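Local coordinates for protein acetaldehyde dehydrogenase (Acetylating) (Geobacillus thermoglucosidasius, PDB 5J78) that probably catalyses the reversible, NAD-dependent and CoA-acylating oxidation of acetaldehyde to acetyl-CoA, as acetylating aldehyde dehydrogenases do, at residues V353-I361 with L382-G390. Numbering follows the deposited sequence.
Sequences VGKEYPFSI and LAQKLLEVG
In the parallel-sheet domain of this aldehyde dehydrogenase fold, the loop 353-361 packs on the C-terminal end of helix 376-388, where Val353 and Val389, the two residues most buried by the contact, meet. Val353 CG1 lies 3.5 Å from Val389 CG2 and also rests on the backbone O of Lys385. With CG1 anti to the backbone N (chi1 -180°), the other branch, CG2, reaches Leu382 CD2 at 4.0 Å, and Leu386 crosses the valine at about a right angle. Val389 is the centre of an inverse gamma turn, and its CG1 touches both Ile361 CG2 at 3.8 Å and the aliphatic CD of Lys355 at 3.7 Å. Lys355, bent at chi2, runs past Val389 in the opposite direction. Leu386 CD2 lies 3.6 Å from the carbonyl O of Ser360.

Bonds within the loop help to fix its shape. A type I turn spans Gly354 to Tyr357, and Ser360 OG ties its ends together, accepting from Gly354 N (3.0 Å, 167°) and donating in the carbonyl plane to a lone pair of Tyr357 O (2.7 Å). Tyr357 O also accepts from Ser360 N. Replacing Ser360 by an alanine would remove the hydroxyl and is likely to leave Gly354 N without its acceptor, loosening the tie between the two ends of the turn.

Asn243 ND2 bridges the carbonyls of Ser360 and Leu386, joining loop and helix. Strand 367-373 touches both, through Tyr371 on Val353 and Ser360 and Val373 on Leu382, while Pro245 of strand 244-248 meets Leu386.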
loop_
_atom_site.group_PDB
_atom_site.type_symbol
_atom_site.label_atom_id
_atom_site.label_comp_id
_atom_site.label_asym_id
_atom_site.label_seq_id
_atom_site.Cartn_x
_atom_site.Cartn_y
_atom_site.Cartn_z
ATOM N N VAL A 353 -27.523 -25.505 3.742
ATOM C CA VAL A 353 -26.478 -24.724 4.414
ATOM C C VAL A 353 -25.661 -23.932 3.394
ATOM O O VAL A 353 -25.221 -24.481 2.390
ATOM C CB VAL A 353 -25.536 -25.644 5.216
ATOM C CG1 VAL A 353 -24.421 -24.836 5.945
ATOM C CG2 VAL A 353 -26.338 -26.491 6.207
ATOM N N GLY A 354 -25.455 -22.643 3.639
ATOM C CA GLY A 354 -24.669 -21.838 2.726
ATOM C C GLY A 354 -24.957 -20.376 2.907
ATOM O O GLY A 354 -25.999 -20.019 3.438
ATOM N N LYS A 355 -24.035 -19.533 2.451
ATOM C CA LYS A 355 -24.139 -18.086 2.619
ATOM C C LYS A 355 -25.423 -17.564 1.984
ATOM O O LYS A 355 -25.901 -16.486 2.325
ATOM C CB LYS A 355 -22.935 -17.354 1.994
ATOM C CG LYS A 355 -21.573 -18.025 2.130
ATOM C CD LYS A 355 -20.866 -17.682 3.429
ATOM C CE LYS A 355 -19.708 -18.655 3.664
ATOM N NZ LYS A 355 -18.966 -18.395 4.932
ATOM N N GLU A 356 -25.976 -18.337 1.052
ATOM C CA GLU A 356 -27.136 -17.909 0.283
ATOM C C GLU A 356 -28.427 -18.451 0.877
ATOM O O GLU A 356 -29.500 -18.230 0.333
ATOM C CB GLU A 356 -26.996 -18.353 -1.178
ATOM C CG GLU A 356 -27.193 -19.856 -1.458
ATOM C CD GLU A 356 -25.982 -20.725 -1.105
ATOM O OE1 GLU A 356 -25.200 -20.367 -0.193
ATOM O OE2 GLU A 356 -25.813 -21.782 -1.752
ATOM N N TYR A 357 -28.292 -19.193 1.973
ATOM C CA TYR A 357 -29.415 -19.698 2.754
ATOM C C TYR A 357 -29.413 -18.971 4.097
ATOM O O TYR A 357 -28.819 -19.443 5.072
ATOM C CB TYR A 357 -29.312 -21.198 2.944
ATOM C CG TYR A 357 -29.445 -21.953 1.646
ATOM C CD1 TYR A 357 -30.694 -22.315 1.165
ATOM C CD2 TYR A 357 -28.330 -22.286 0.888
ATOM C CE1 TYR A 357 -30.833 -22.996 -0.026
ATOM C CE2 TYR A 357 -28.462 -22.972 -0.311
ATOM C CZ TYR A 357 -29.717 -23.325 -0.756
ATOM O OH TYR A 357 -29.861 -24.006 -1.935
ATOM N N PRO A 358 -30.065 -17.801 4.140
ATOM C CA PRO A 358 -29.925 -16.881 5.273
ATOM C C PRO A 358 -30.221 -17.476 6.639
ATOM O O PRO A 358 -29.763 -16.915 7.639
ATOM C CB PRO A 358 -30.925 -15.778 4.942
ATOM C CG PRO A 358 -31.027 -15.808 3.450
ATOM C CD PRO A 358 -30.937 -17.245 3.088
ATOM N N PHE A 359 -30.949 -18.582 6.711
ATOM C CA PHE A 359 -31.231 -19.159 8.014
ATOM C C PHE A 359 -30.052 -20.005 8.505
ATOM O O PHE A 359 -29.966 -20.319 9.689
ATOM C CB PHE A 359 -32.522 -19.979 7.972
ATOM C CG PHE A 359 -33.769 -19.139 8.054
ATOM C CD1 PHE A 359 -34.230 -18.688 9.272
ATOM C CD2 PHE A 359 -34.475 -18.796 6.914
ATOM C CE1 PHE A 359 -35.385 -17.903 9.359
ATOM C CE2 PHE A 359 -35.618 -18.016 6.998
ATOM C CZ PHE A 359 -36.064 -17.565 8.227
ATOM N N SER A 360 -29.138 -20.357 7.609
ATOM C CA SER A 360 -27.997 -21.187 7.991
ATOM C C SER A 360 -26.792 -20.365 8.474
ATOM O O SER A 360 -25.864 -20.943 9.032
ATOM C CB SER A 360 -27.552 -22.075 6.831
ATOM O OG SER A 360 -26.972 -21.296 5.809
ATOM N N ILE A 361 -26.804 -19.045 8.259
ATOM C CA ILE A 361 -25.687 -18.194 8.689
ATOM C C ILE A 361 -25.856 -17.725 10.135
ATOM O O ILE A 361 -26.869 -18.037 10.801
ATOM C CB ILE A 361 -25.504 -16.956 7.755
ATOM C CG1 ILE A 361 -26.628 -15.911 7.918
ATOM C CG2 ILE A 361 -25.416 -17.411 6.307
ATOM C CD1 ILE A 361 -26.274 -14.525 7.372
ATOM N N LEU A 382 -23.407 -32.080 9.164
ATOM C CA LEU A 382 -24.093 -30.778 9.125
ATOM C C LEU A 382 -23.376 -29.737 10.001
ATOM O O LEU A 382 -23.189 -28.592 9.597
ATOM C CB LEU A 382 -25.550 -30.898 9.591
ATOM C CG LEU A 382 -26.609 -31.308 8.570
ATOM C CD1 LEU A 382 -27.917 -31.425 9.301
ATOM C CD2 LEU A 382 -26.707 -30.313 7.424
ATOM N N ALA A 383 -23.016 -30.143 11.212
ATOM C CA ALA A 383 -22.227 -29.289 12.094
ATOM C C ALA A 383 -20.997 -28.777 11.346
ATOM O O ALA A 383 -20.680 -27.586 11.377
ATOM C CB ALA A 383 -21.817 -30.043 13.351
ATOM N N GLN A 384 -20.322 -29.676 10.638
ATOM C CA GLN A 384 -19.092 -29.307 9.936
ATOM C C GLN A 384 -19.394 -28.254 8.877
ATOM O O GLN A 384 -18.687 -27.240 8.781
ATOM C CB GLN A 384 -18.420 -30.554 9.325
ATOM C CG GLN A 384 -17.194 -30.258 8.502
ATOM C CD GLN A 384 -16.070 -29.673 9.331
ATOM O OE1 GLN A 384 -15.976 -29.906 10.544
ATOM N NE2 GLN A 384 -15.210 -28.907 8.679
ATOM N N LYS A 385 -20.474 -28.455 8.123
ATOM C CA LYS A 385 -20.888 -27.493 7.085
ATOM C C LYS A 385 -21.317 -26.122 7.627
ATOM O O LYS A 385 -21.041 -25.087 7.018
ATOM C CB LYS A 385 -22.043 -28.072 6.273
ATOM C CG LYS A 385 -21.668 -29.166 5.281
ATOM C CD LYS A 385 -22.738 -29.264 4.189
ATOM C CE LYS A 385 -22.563 -30.486 3.296
ATOM N NZ LYS A 385 -22.996 -31.734 3.984
ATOM N N LEU A 386 -22.035 -26.123 8.747
ATOM C CA LEU A 386 -22.434 -24.879 9.396
ATOM C C LEU A 386 -21.216 -24.082 9.903
ATOM O O LEU A 386 -21.158 -22.865 9.742
ATOM C CB LEU A 386 -23.406 -25.197 10.535
ATOM C CG LEU A 386 -24.748 -25.706 9.975
ATOM C CD1 LEU A 386 -25.502 -26.592 10.951
ATOM C CD2 LEU A 386 -25.605 -24.547 9.539
ATOM N N LEU A 387 -20.236 -24.767 10.490
ATOM C CA LEU A 387 -19.027 -24.093 10.967
ATOM C C LEU A 387 -18.295 -23.443 9.805
ATOM O O LEU A 387 -17.784 -22.339 9.928
ATOM C CB LEU A 387 -18.127 -25.067 11.695
ATOM C CG LEU A 387 -18.707 -25.538 13.020
ATOM C CD1 LEU A 387 -17.868 -26.659 13.551
ATOM C CD2 LEU A 387 -18.827 -24.395 14.052
ATOM N N GLU A 388 -18.292 -24.109 8.658
ATOM C CA GLU A 388 -17.642 -23.562 7.479
ATOM C C GLU A 388 -18.329 -22.302 6.956
ATOM O O GLU A 388 -17.699 -21.501 6.270
ATOM C CB GLU A 388 -17.563 -24.646 6.402
ATOM C CG GLU A 388 -16.618 -25.755 6.845
ATOM C CD GLU A 388 -16.579 -26.963 5.934
ATOM O OE1 GLU A 388 -17.549 -27.193 5.173
ATOM O OE2 GLU A 388 -15.563 -27.694 5.996
ATOM N N VAL A 389 -19.600 -22.094 7.299
ATOM C CA VAL A 389 -20.251 -20.804 7.004
ATOM C C VAL A 389 -20.006 -19.777 8.133
ATOM O O VAL A 389 -20.949 -19.251 8.722
ATOM C CB VAL A 389 -21.797 -20.959 6.789
ATOM C CG1 VAL A 389 -22.379 -19.710 6.145
ATOM C CG2 VAL A 389 -22.110 -22.147 5.915
ATOM N N GLY A 390 -18.751 -19.526 8.471
ATOM C CA GLY A 390 -18.414 -18.444 9.389
ATOM C C GLY A 390 -18.463 -18.752 10.881
ATOM O O GLY A 390 -18.832 -17.880 11.670
#